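Local coordinates for protein aminotransferase class I and II (Streptococcus suis 89/1591, PDB 3OP7) that probably transfers amino groups between amino acids and 2-oxo acids, using pyridoxal 5'-phosphate bound to a lysine as a Schiff base, at residues Met171-Thr174 with Tyr175-Leu179; Leu267-Tyr270 with Gln271-Leu274. All coordinates share one frame; numbering follows the deposited sequence.

Contact 1 (Met171-Thr174 with Tyr175-Leu179); sequences MDRT and YLEEL. With EDO (1,2-ethanediol), chain K.
The selenomethionine Met171 meets the Tyr175 ring obliquely, its SE lying 4.6 Å from the Tyr175 ring centroid and 55° off the ring normal in a Met-aromatic contact. Met171 CG comes closest, 3.5 Å from Tyr175 CD1, and Met171 CE reaches Tyr175 CE1. The Met171 chain runs extended beyond CG, which carries it along the CD1–CE1 side of the ring; Trp132 touches both residues, and the Tyr175 hydroxyl is hydrogen-bonded to the carbonyl of Pro142. The other flat group, the Arg173 guanidinium, is engaged at its edge. Glu177 OE2 lies 3.3 Å from Arg173 NH1 and almost in the guanidinium plane, yet the nitrogen stands above the carboxylate plane, the two groups being turned 70° apart. This salt bridge is the lesser tie, since Arg173 NE is bridged to Asp203, and Arg173 NH2 makes a weak bond to O1 of an ethanediol. On the buried side, Met171 CB packs 3.9 Å from Leu176 CD2. Asp172 caps the start of the helix: with CG set between the backbone N and the carbonyl carbon (chi1 67°), Asp172 OD1 reaches forward to accept from Tyr175 N at 3.1 Å, in a nearly straight bond. Asp172 O accepts from Leu176 N at 2.8 Å. Asp172 is thus a classic N-cap of helix 173-184, the connecting helix of the beta-alpha-beta unit formed with strands 157-161 and 189-193 in the large mixed sheet.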
HETATM    1  N   MSE A 171      -6.976 -20.711 -17.067  1.00 28.08           N
HETATM    2  CA  MSE A 171      -6.043 -21.711 -17.585  1.00 28.12           C
HETATM    3  C   MSE A 171      -5.982 -22.884 -16.651  1.00 28.35           C
HETATM    4  O   MSE A 171      -5.575 -22.748 -15.501  1.00 27.43           O
HETATM    5  CB  MSE A 171      -4.634 -21.138 -17.694  1.00 26.41           C
HETATM    6  CG  MSE A 171      -4.507 -19.942 -18.608  1.00 26.31           C
HETATM    7 SE   MSE A 171      -2.850 -18.933 -18.291  0.75 23.49          SE
HETATM    8  CE  MSE A 171      -3.009 -17.725 -19.799  1.00 27.41           C
ATOM      9  N   ASP A 172      -6.282 -24.052 -17.153  1.00 30.22           N
ATOM     10  CA  ASP A 172      -6.219 -25.235 -16.309  1.00 32.19           C
ATOM     11  C   ASP A 172      -4.785 -25.788 -16.217  1.00 32.53           C
ATOM     12  O   ASP A 172      -3.831 -25.234 -16.790  1.00 29.91           O
ATOM     13  CB  ASP A 172      -7.245 -26.283 -16.754  1.00 33.67           C
ATOM     14  CG  ASP A 172      -6.961 -26.882 -18.114  1.00 36.67           C
ATOM     15  OD1 ASP A 172      -5.890 -26.680 -18.712  1.00 36.34           O
ATOM     16  OD2 ASP A 172      -7.841 -27.598 -18.588  1.00 38.34           O
ATOM     17  N   ARG A 173      -4.636 -26.883 -15.497  1.00 34.43           N
ATOM     18  CA  ARG A 173      -3.334 -27.507 -15.305  1.00 34.75           C
ATOM     19  C   ARG A 173      -2.635 -27.842 -16.616  1.00 35.57           C
ATOM     20  O   ARG A 173      -1.473 -27.572 -16.750  1.00 36.09           O
ATOM     21  CB  ARG A 173      -3.464 -28.807 -14.494  1.00 35.86           C
ATOM     22  CG  ARG A 173      -2.144 -29.592 -14.341  1.00 36.71           C
ATOM     23  CD  ARG A 173      -2.335 -30.845 -13.482  1.00 40.88           C
ATOM     24  NE  ARG A 173      -2.572 -30.503 -12.076  1.00 41.86           N
ATOM     25  CZ  ARG A 173      -1.623 -30.257 -11.170  1.00 42.90           C
ATOM     26  NH1 ARG A 173      -0.338 -30.254 -11.477  1.00 45.05           N
ATOM     27  NH2 ARG A 173      -1.977 -30.012  -9.936  1.00 46.35           N
ATOM     28  N   THR A 174      -3.335 -28.466 -17.549  1.00 35.77           N
ATOM     29  CA  THR A 174      -2.710 -28.871 -18.826  1.00 36.78           C
ATOM     30  C   THR A 174      -2.116 -27.635 -19.548  1.00 34.67           C
ATOM     31  O   THR A 174      -0.991 -27.672 -20.054  1.00 34.59           O
ATOM     32  CB  THR A 174      -3.709 -29.567 -19.723  1.00 38.52           C
ATOM     33  OG1 THR A 174      -4.211 -30.727 -19.037  1.00 40.50           O
ATOM     34  CG2 THR A 174      -3.064 -30.034 -21.055  1.00 38.72           C
ATOM     35  N   TYR A 175      -2.902 -26.572 -19.609  1.00 33.07           N
ATOM     36  CA  TYR A 175      -2.438 -25.294 -20.139  1.00 32.55           C
ATOM     37  C   TYR A 175      -1.261 -24.693 -19.401  1.00 31.59           C
ATOM     38  O   TYR A 175      -0.271 -24.292 -20.029  1.00 31.06           O
ATOM     39  CB  TYR A 175      -3.586 -24.286 -20.141  1.00 33.02           C
ATOM     40  CG  TYR A 175      -3.298 -23.054 -20.967  1.00 30.21           C
ATOM     41  CD1 TYR A 175      -2.484 -22.055 -20.501  1.00 32.94           C
ATOM     42  CD2 TYR A 175      -3.869 -22.905 -22.235  1.00 32.79           C
ATOM     43  CE1 TYR A 175      -2.216 -20.922 -21.292  1.00 31.66           C
ATOM     44  CE2 TYR A 175      -3.628 -21.772 -22.985  1.00 30.56           C
ATOM     45  CZ  TYR A 175      -2.777 -20.812 -22.518  1.00 30.69           C
ATOM     46  OH  TYR A 175      -2.534 -19.714 -23.288  1.00 31.50           O
ATOM     47  N   LEU A 176      -1.376 -24.578 -18.070  1.00 30.32           N
ATOM     48  CA  LEU A 176      -0.321 -24.050 -17.245  1.00 30.38           C
ATOM     49  C   LEU A 176       1.012 -24.803 -17.362  1.00 30.97           C
ATOM     50  O   LEU A 176       2.075 -24.184 -17.290  1.00 29.42           O
ATOM     51  CB  LEU A 176      -0.727 -23.993 -15.748  1.00 29.63           C
ATOM     52  CG  LEU A 176      -1.839 -23.016 -15.374  1.00 30.74           C
ATOM     53  CD1 LEU A 176      -2.342 -23.231 -13.924  1.00 27.61           C
ATOM     54  CD2 LEU A 176      -1.437 -21.527 -15.554  1.00 27.87           C
ATOM     55  N   GLU A 177       0.958 -26.124 -17.460  1.00 31.07           N
ATOM     56  CA  GLU A 177       2.152 -26.912 -17.569  1.00 32.05           C
ATOM     57  C   GLU A 177       2.891 -26.576 -18.877  1.00 32.39           C
ATOM     58  O   GLU A 177       4.131 -26.546 -18.879  1.00 32.83           O
ATOM     59  CB  GLU A 177       1.826 -28.447 -17.429  1.00 35.34           C
ATOM     60  CG  GLU A 177       1.556 -28.763 -15.925  1.00 37.68           C
ATOM     61  CD  GLU A 177       1.119 -30.214 -15.590  1.00 43.56           C
ATOM     62  OE1 GLU A 177       0.677 -30.938 -16.475  1.00 43.53           O
ATOM     63  OE2 GLU A 177       1.181 -30.578 -14.388  1.00 49.24           O
ATOM     64  N   GLU A 178       2.143 -26.339 -19.959  1.00 31.74           N
ATOM     65  CA  GLU A 178       2.722 -25.966 -21.249  1.00 32.14           C
ATOM     66  C   GLU A 178       3.318 -24.540 -21.207  1.00 31.18           C
ATOM     67  O   GLU A 178       4.434 -24.304 -21.708  1.00 30.46           O
ATOM     68  CB  GLU A 178       1.690 -26.178 -22.396  1.00 33.26           C
ATOM     69  CG  GLU A 178       2.358 -26.153 -23.763  1.00 34.14           C
ATOM     70  CD  GLU A 178       1.458 -26.447 -24.923  1.00 37.88           C
ATOM     71  OE1 GLU A 178       0.323 -26.935 -24.747  1.00 38.06           O
ATOM     72  OE2 GLU A 178       1.903 -26.158 -26.039  1.00 38.08           O
ATOM     73  N   LEU A 179       2.617 -23.634 -20.525  1.00 29.18           N
ATOM     74  CA  LEU A 179       3.106 -22.271 -20.264  1.00 27.63           C
ATOM     75  C   LEU A 179       4.423 -22.362 -19.496  1.00 27.43           C
ATOM     76  O   LEU A 179       5.405 -21.662 -19.800  1.00 28.26           O
ATOM     77  CB  LEU A 179       2.072 -21.482 -19.472  1.00 26.00           C
ATOM     78  CG  LEU A 179       2.483 -20.183 -18.814  1.00 28.36           C
ATOM     79  CD1 LEU A 179       3.015 -19.231 -19.888  1.00 30.46           C
ATOM     80  CD2 LEU A 179       1.267 -19.615 -18.041  1.00 26.09           C
TER
HETATM   81  C1  EDO K 408      -1.989 -29.187  -6.111  1.00 61.85           C
HETATM   82  O1  EDO K 408      -0.818 -29.643  -6.810  1.00 62.05           O
HETATM   83  C2  EDO K 408      -3.011 -28.635  -7.104  1.00 61.29           C
HETATM   84  O2  EDO K 408      -3.807 -27.550  -6.589  1.00 59.70           O

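Contact 2 (Leu267-Tyr270 with Gln271-Leu274)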
ATOM      1  N   LEU A 267      -9.106 -17.126   7.445  1.00 25.75           N
ATOM      2  CA  LEU A 267      -8.355 -18.261   6.877  1.00 26.58           C
ATOM      3  C   LEU A 267      -8.547 -19.564   7.656  1.00 28.08           C
ATOM      4  O   LEU A 267      -8.584 -20.658   7.069  1.00 30.14           O
ATOM      5  CB  LEU A 267      -6.865 -17.885   6.817  1.00 26.00           C
ATOM      6  CG  LEU A 267      -6.593 -16.957   5.662  1.00 26.13           C
ATOM      7  CD1 LEU A 267      -5.286 -16.208   5.880  1.00 26.77           C
ATOM      8  CD2 LEU A 267      -6.569 -17.681   4.321  1.00 26.55           C
ATOM      9  N   ALA A 268      -8.719 -19.445   8.955  1.00 28.81           N
ATOM     10  CA  ALA A 268      -9.000 -20.588   9.826  1.00 30.86           C
ATOM     11  C   ALA A 268     -10.356 -21.196   9.528  1.00 32.07           C
ATOM     12  O   ALA A 268     -10.593 -22.350   9.850  1.00 34.91           O
ATOM     13  CB  ALA A 268      -8.859 -20.216  11.345  1.00 30.52           C
ATOM     14  N   HIS A 269     -11.232 -20.451   8.862  1.00 31.11           N
ATOM     15  CA  HIS A 269     -12.547 -20.954   8.486  1.00 32.31           C
ATOM     16  C   HIS A 269     -12.806 -20.721   7.007  1.00 31.58           C
ATOM     17  O   HIS A 269     -13.922 -20.463   6.594  1.00 33.54           O
ATOM     18  CB  HIS A 269     -13.577 -20.269   9.361  1.00 32.93           C
ATOM     19  CG  HIS A 269     -13.406 -20.585  10.809  1.00 34.03           C
ATOM     20  ND1 HIS A 269     -12.616 -19.822  11.643  1.00 35.64           N
ATOM     21  CD2 HIS A 269     -13.872 -21.611  11.562  1.00 35.79           C
ATOM     22  CE1 HIS A 269     -12.632 -20.353  12.859  1.00 35.69           C
ATOM     23  NE2 HIS A 269     -13.380 -21.435  12.834  1.00 38.84           N
ATOM     24  N   TYR A 270     -11.781 -20.881   6.193  1.00 31.16           N
ATOM     25  CA  TYR A 270     -11.908 -20.535   4.776  1.00 31.64           C
ATOM     26  C   TYR A 270     -12.903 -21.407   4.067  1.00 32.20           C
ATOM     27  O   TYR A 270     -13.613 -20.943   3.158  1.00 32.13           O
ATOM     28  CB  TYR A 270     -10.559 -20.527   4.054  1.00 30.99           C
ATOM     29  CG  TYR A 270     -10.065 -21.899   3.644  1.00 32.28           C
ATOM     30  CD1 TYR A 270      -9.345 -22.686   4.535  1.00 35.35           C
ATOM     31  CD2 TYR A 270     -10.297 -22.389   2.371  1.00 34.53           C
ATOM     32  CE1 TYR A 270      -8.895 -23.924   4.179  1.00 37.15           C
ATOM     33  CE2 TYR A 270      -9.835 -23.624   1.997  1.00 35.73           C
ATOM     34  CZ  TYR A 270      -9.134 -24.395   2.912  1.00 38.00           C
ATOM     35  OH  TYR A 270      -8.665 -25.661   2.583  1.00 44.08           O
ATOM     36  N   GLN A 271     -13.008 -22.676   4.469  1.00 33.33           N
ATOM     37  CA  GLN A 271     -13.951 -23.571   3.827  0.50 34.32           C
ATOM     38  C   GLN A 271     -15.406 -23.138   4.036  1.00 34.33           C
ATOM     39  O   GLN A 271     -16.259 -23.313   3.145  1.00 33.44           O
ATOM     40  CB  GLN A 271     -13.669 -25.013   4.284  0.50 35.87           C
ATOM     41  CG  GLN A 271     -12.339 -25.513   3.678  0.50 37.11           C
ATOM     42  CD  GLN A 271     -11.709 -26.706   4.388  0.50 40.42           C
ATOM     43  OE1 GLN A 271     -11.450 -26.668   5.585  0.50 42.97           O
ATOM     44  NE2 GLN A 271     -11.420 -27.746   3.633  0.50 41.29           N
ATOM     45  N   GLU A 272     -15.699 -22.572   5.203  1.00 32.85           N
ATOM     46  CA  GLU A 272     -17.031 -22.031   5.449  1.00 34.19           C
ATOM     47  C   GLU A 272     -17.350 -20.807   4.577  1.00 32.58           C
ATOM     48  O   GLU A 272     -18.498 -20.644   4.103  1.00 32.86           O
ATOM     49  CB  GLU A 272     -17.254 -21.724   6.928  1.00 35.33           C
ATOM     50  CG  GLU A 272     -17.221 -23.001   7.785  1.00 41.95           C
ATOM     51  CD  GLU A 272     -15.891 -23.148   8.508  1.00 47.45           C
ATOM     52  OE1 GLU A 272     -14.815 -23.259   7.854  1.00 48.04           O
ATOM     53  OE2 GLU A 272     -15.937 -23.128   9.757  1.00 54.04           O
ATOM     54  N   ILE A 273     -16.352 -19.963   4.351  1.00 31.06           N
ATOM     55  CA  ILE A 273     -16.519 -18.829   3.461  1.00 29.60           C
ATOM     56  C   ILE A 273     -16.728 -19.330   2.025  1.00 30.68           C
ATOM     57  O   ILE A 273     -17.618 -18.847   1.297  1.00 29.64           O
ATOM     58  CB  ILE A 273     -15.360 -17.814   3.614  1.00 27.78           C
ATOM     59  CG1 ILE A 273     -15.342 -17.254   5.039  1.00 28.57           C
ATOM     60  CG2 ILE A 273     -15.488 -16.685   2.581  1.00 27.90           C
ATOM     61  CD1 ILE A 273     -14.085 -16.474   5.283  1.00 26.76           C
ATOM     62  N   LEU A 274     -15.951 -20.325   1.609  1.00 31.01           N
ATOM     63  CA  LEU A 274     -16.095 -20.870   0.270  1.00 32.67           C
ATOM     64  C   LEU A 274     -17.495 -21.419   0.052  1.00 33.83           C
ATOM     65  O   LEU A 274     -18.085 -21.266  -1.024  1.00 35.12           O
ATOM     66  CB  LEU A 274     -15.059 -21.960   0.000  1.00 32.22           C
ATOM     67  CG  LEU A 274     -13.608 -21.460  -0.127  1.00 31.28           C
ATOM     68  CD1 LEU A 274     -12.658 -22.635  -0.351  1.00 31.66           C
ATOM     69  CD2 LEU A 274     -13.394 -20.413  -1.218  1.00 32.60           C
TER
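The Gln271 side chain lies over one face of the Tyr270 ring in the first turn of helix 270-294, where His269 takes the N-cap position. Tyr270 CB starts 3.3 Å from Gln271 N, and the same amide N lies over one face of the ring near CG. With chi1 at 81° the ring lies over the backbone N of Gln271. Farther out, Tyr270 CD2 meets Leu274 CD1 at 3.6 Å, a methyl packed against the ring edge, and Tyr270 CE2 is near both Leu274 CD1 and Gln271 CG. Gln271 CG sits 3.6 Å from the Tyr270 ring centroid, 19° off the normal, a CH-pi contact over the face, and it is nearest to Tyr270 CZ. At the tip, Tyr270 OH approaches Gln271 CD and NE2; the amide plane is only 8° from that of the ring, so the two flat groups stack.

In the backbone, Leu274 N donates to Tyr270 O at 2.9 Å, whereas His269 O receives only weak bonds from Glu272 N and Ile273 N. Ile273 is buried against Leu37 and Leu40 of helix 34-41, while Leu274 touches Thr223 and Tyr224. His269 ND1 is hydrogen-bonded to Leu265 O in the preceding helix. On the other side of the imidazole, the Glu272 chain bends at chi2 and brings Glu272 OE2 to the ring edge, 3.1 Å from His269 CD2.

Contacts 1 and 2 both sit where a helix begins, but they do not touch: their centres lie 27 Å apart and their nearest atoms about 15 Å. Residues 171-179 open a helix beside the large mixed sheet, within a beta-alpha-beta unit; residues 267-274 join helix 257-268 to the long helix 270-294. The starts also differ, a carboxylate capping the first and a histidine standing at the second. Lys222, which carries the pyridoxal phosphate, lies between them in sequence. In contact 2, Leu274 packs on Thr223 and Tyr224, which follow Lys222 directly.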